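Local coordinates for protein endoglucanase (Bacillus akibai, PDB 1UWW) that cleaves beta-1,4-glucosidic linkages within cellulose and related beta-glucans, the chain here being its family 28 carbohydrate-binding module, which is specific for non-crystalline cellulose, at residues G58-K63 and W68-R73. Numbering follows the deposited sequence.
Sequences GYPEVK and WATAPR. With CA (calcium ion), chain F.
With chi1 at -64°, Tyr59 holds CG anti to its carbonyl carbon, beside the backbone N, and the ring then reaches 68-73 with its CD1/CE1 side; Thr70, chi1 62°, tucks OG1 between its backbone N and carbonyl carbon and turns CG2 to Pro60. Threonine, branched at CB, can offer a methyl to Pro60 and a hydroxyl to the Tyr59 ring at once. Its methyl reaches up to the proline ring, CG2 of Thr70 lying 3.6 Å from CG of Pro60, while its hydroxyl OG1 approaches CD1 of Tyr59 obliquely at 3.8 Å. Farther along the phenol, CE1 of Tyr59 packs against CD of Pro72 at 4.0 Å, and CA of Ala71 borders the ring's edge. No hydrogen bond joins the segments, which meet through van der Waals packing. Tyrosine suits its place because the ring packs while OH, at the far end, is held by the carbonyl of Phe170; the rigid rings of Pro60 and Pro72 offer apolar surface without flexible chains. Thr70 is presented by a type I turn, closed by a 3.2 Å bond from Ala71 N to Trp68 O. In 58-63, Lys63 NZ curls back to Pro60 O (2.8 Å) and also forms a salt bridge with Asp172. Away from the contact, Glu61 binds a calcium ion unevenly, OE2 at 2.3 Å and OE1 at 2.8 Å. Both segments belong to the one connection leading from strand 50-58 to strand 73-77, across from one antiparallel sheet to the other of this beta-sandwich carbohydrate-binding module.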
loop_
_atom_site.group_PDB
_atom_site.type_symbol
_atom_site.label_atom_id
_atom_site.label_comp_id
_atom_site.label_asym_id
_atom_site.label_seq_id
_atom_site.Cartn_x
_atom_site.Cartn_y
_atom_site.Cartn_z
ATOM N N GLY A 58 -3.547 15.082 14.404
ATOM C CA GLY A 58 -3.238 13.797 14.986
ATOM C C GLY A 58 -4.314 12.801 14.655
ATOM O O GLY A 58 -5.482 13.163 14.650
ATOM N N TYR A 59 -3.930 11.556 14.449
ATOM C CA TYR A 59 -4.903 10.496 14.259
ATOM C C TYR A 59 -5.660 10.175 15.553
ATOM O O TYR A 59 -5.099 10.292 16.638
ATOM C CB TYR A 59 -4.223 9.225 13.761
ATOM C CG TYR A 59 -3.564 9.313 12.378
ATOM C CD1 TYR A 59 -4.316 9.526 11.224
ATOM C CD2 TYR A 59 -2.211 9.159 12.229
ATOM C CE1 TYR A 59 -3.695 9.563 9.960
ATOM C CE2 TYR A 59 -1.606 9.190 10.982
ATOM C CZ TYR A 59 -2.351 9.387 9.868
ATOM O OH TYR A 59 -1.721 9.433 8.637
ATOM N N PRO A 60 -6.906 9.718 15.428
ATOM C CA PRO A 60 -7.688 9.322 16.607
ATOM C C PRO A 60 -7.216 7.997 17.147
ATOM O O PRO A 60 -6.631 7.188 16.425
ATOM C CB PRO A 60 -9.111 9.231 16.049
ATOM C CG PRO A 60 -8.897 8.790 14.653
ATOM C CD PRO A 60 -7.712 9.605 14.190
ATOM N N GLU A 61 -7.446 7.764 18.443
ATOM C CA GLU A 61 -7.151 6.472 19.051
ATOM C C GLU A 61 -8.130 5.395 18.616
ATOM O O GLU A 61 -7.736 4.244 18.406
ATOM C CB GLU A 61 -7.160 6.599 20.570
ATOM C CG GLU A 61 -5.957 7.386 21.035
ATOM C CD GLU A 61 -5.737 7.336 22.525
ATOM O OE1 GLU A 61 -6.122 6.333 23.175
ATOM O OE2 GLU A 61 -5.168 8.320 23.039
ATOM N N VAL A 62 -9.389 5.770 18.459
ATOM C CA VAL A 62 -10.390 4.847 17.917
ATOM C C VAL A 62 -10.235 4.833 16.394
ATOM O O VAL A 62 -10.408 5.850 15.747
ATOM C CB VAL A 62 -11.821 5.232 18.337
ATOM C CG1 VAL A 62 -12.849 4.343 17.636
ATOM C CG2 VAL A 62 -11.983 5.126 19.869
ATOM N N LYS A 63 -9.887 3.665 15.854
ATOM C CA LYS A 63 -9.569 3.494 14.429
ATOM C C LYS A 63 -10.810 3.026 13.666
ATOM O O LYS A 63 -11.279 1.899 13.914
ATOM C CB LYS A 63 -8.478 2.431 14.262
ATOM C CG LYS A 63 -7.255 2.617 15.134
ATOM C CD LYS A 63 -6.610 3.995 14.933
ATOM C CE LYS A 63 -5.291 4.120 15.700
ATOM N NZ LYS A 63 -4.638 5.420 15.452
ATOM N N TRP A 68 -8.861 4.560 5.388
ATOM C CA TRP A 68 -8.623 5.880 4.809
ATOM C C TRP A 68 -9.561 6.970 5.335
ATOM O O TRP A 68 -9.399 8.138 5.011
ATOM C CB TRP A 68 -8.719 5.828 3.280
ATOM C CG TRP A 68 -7.533 5.231 2.580
ATOM C CD1 TRP A 68 -6.408 4.680 3.135
ATOM C CD2 TRP A 68 -7.359 5.145 1.180
ATOM N NE1 TRP A 68 -5.555 4.253 2.144
ATOM C CE2 TRP A 68 -6.121 4.523 0.936
ATOM C CE3 TRP A 68 -8.140 5.518 0.095
ATOM C CZ2 TRP A 68 -5.640 4.287 -0.345
ATOM C CZ3 TRP A 68 -7.663 5.267 -1.193
ATOM C CH2 TRP A 68 -6.415 4.678 -1.389
ATOM N N ALA A 69 -10.515 6.629 6.202
ATOM C CA ALA A 69 -11.410 7.663 6.725
ATOM C C ALA A 69 -10.701 8.821 7.446
ATOM O O ALA A 69 -11.142 9.942 7.310
ATOM C CB ALA A 69 -12.460 7.059 7.627
ATOM N N THR A 70 -9.657 8.532 8.218
ATOM C CA THR A 70 -8.950 9.552 8.993
ATOM C C THR A 70 -7.737 10.151 8.270
ATOM O O THR A 70 -7.025 10.969 8.851
ATOM C CB THR A 70 -8.438 8.965 10.300
ATOM O OG1 THR A 70 -7.504 7.934 10.022
ATOM C CG2 THR A 70 -9.565 8.297 11.116
ATOM N N ALA A 71 -7.495 9.734 7.023
ATOM C CA ALA A 71 -6.267 10.110 6.313
ATOM C C ALA A 71 -6.360 11.493 5.740
ATOM O O ALA A 71 -7.291 11.764 4.974
ATOM C CB ALA A 71 -6.020 9.147 5.191
ATOM N N PRO A 72 -5.377 12.358 6.008
ATOM C CA PRO A 72 -5.212 13.534 5.147
ATOM C C PRO A 72 -5.115 13.118 3.674
ATOM O O PRO A 72 -4.400 12.155 3.353
ATOM C CB PRO A 72 -3.886 14.142 5.610
ATOM C CG PRO A 72 -3.725 13.680 7.057
ATOM C CD PRO A 72 -4.375 12.299 7.078
ATOM N N ARG A 73 -5.771 13.854 2.803
ATOM C CA ARG A 73 -5.782 13.584 1.379
ATOM C C ARG A 73 -5.590 14.900 0.663
ATOM O O ARG A 73 -6.496 15.708 0.551
ATOM C CB ARG A 73 -7.093 12.953 0.947
ATOM C CG ARG A 73 -7.425 11.582 1.406
ATOM C CD ARG A 73 -8.456 10.938 0.490
ATOM N NE ARG A 73 -9.259 9.894 1.096
ATOM C CZ ARG A 73 -9.968 9.020 0.372
ATOM N NH1 ARG A 73 -9.973 9.105 -0.958
ATOM N NH2 ARG A 73 -10.670 8.076 0.973
HETATM CA CA CA F . -4.896 7.700 25.268
HETATM O O HOH W 1 -2.972 8.745 23.849
#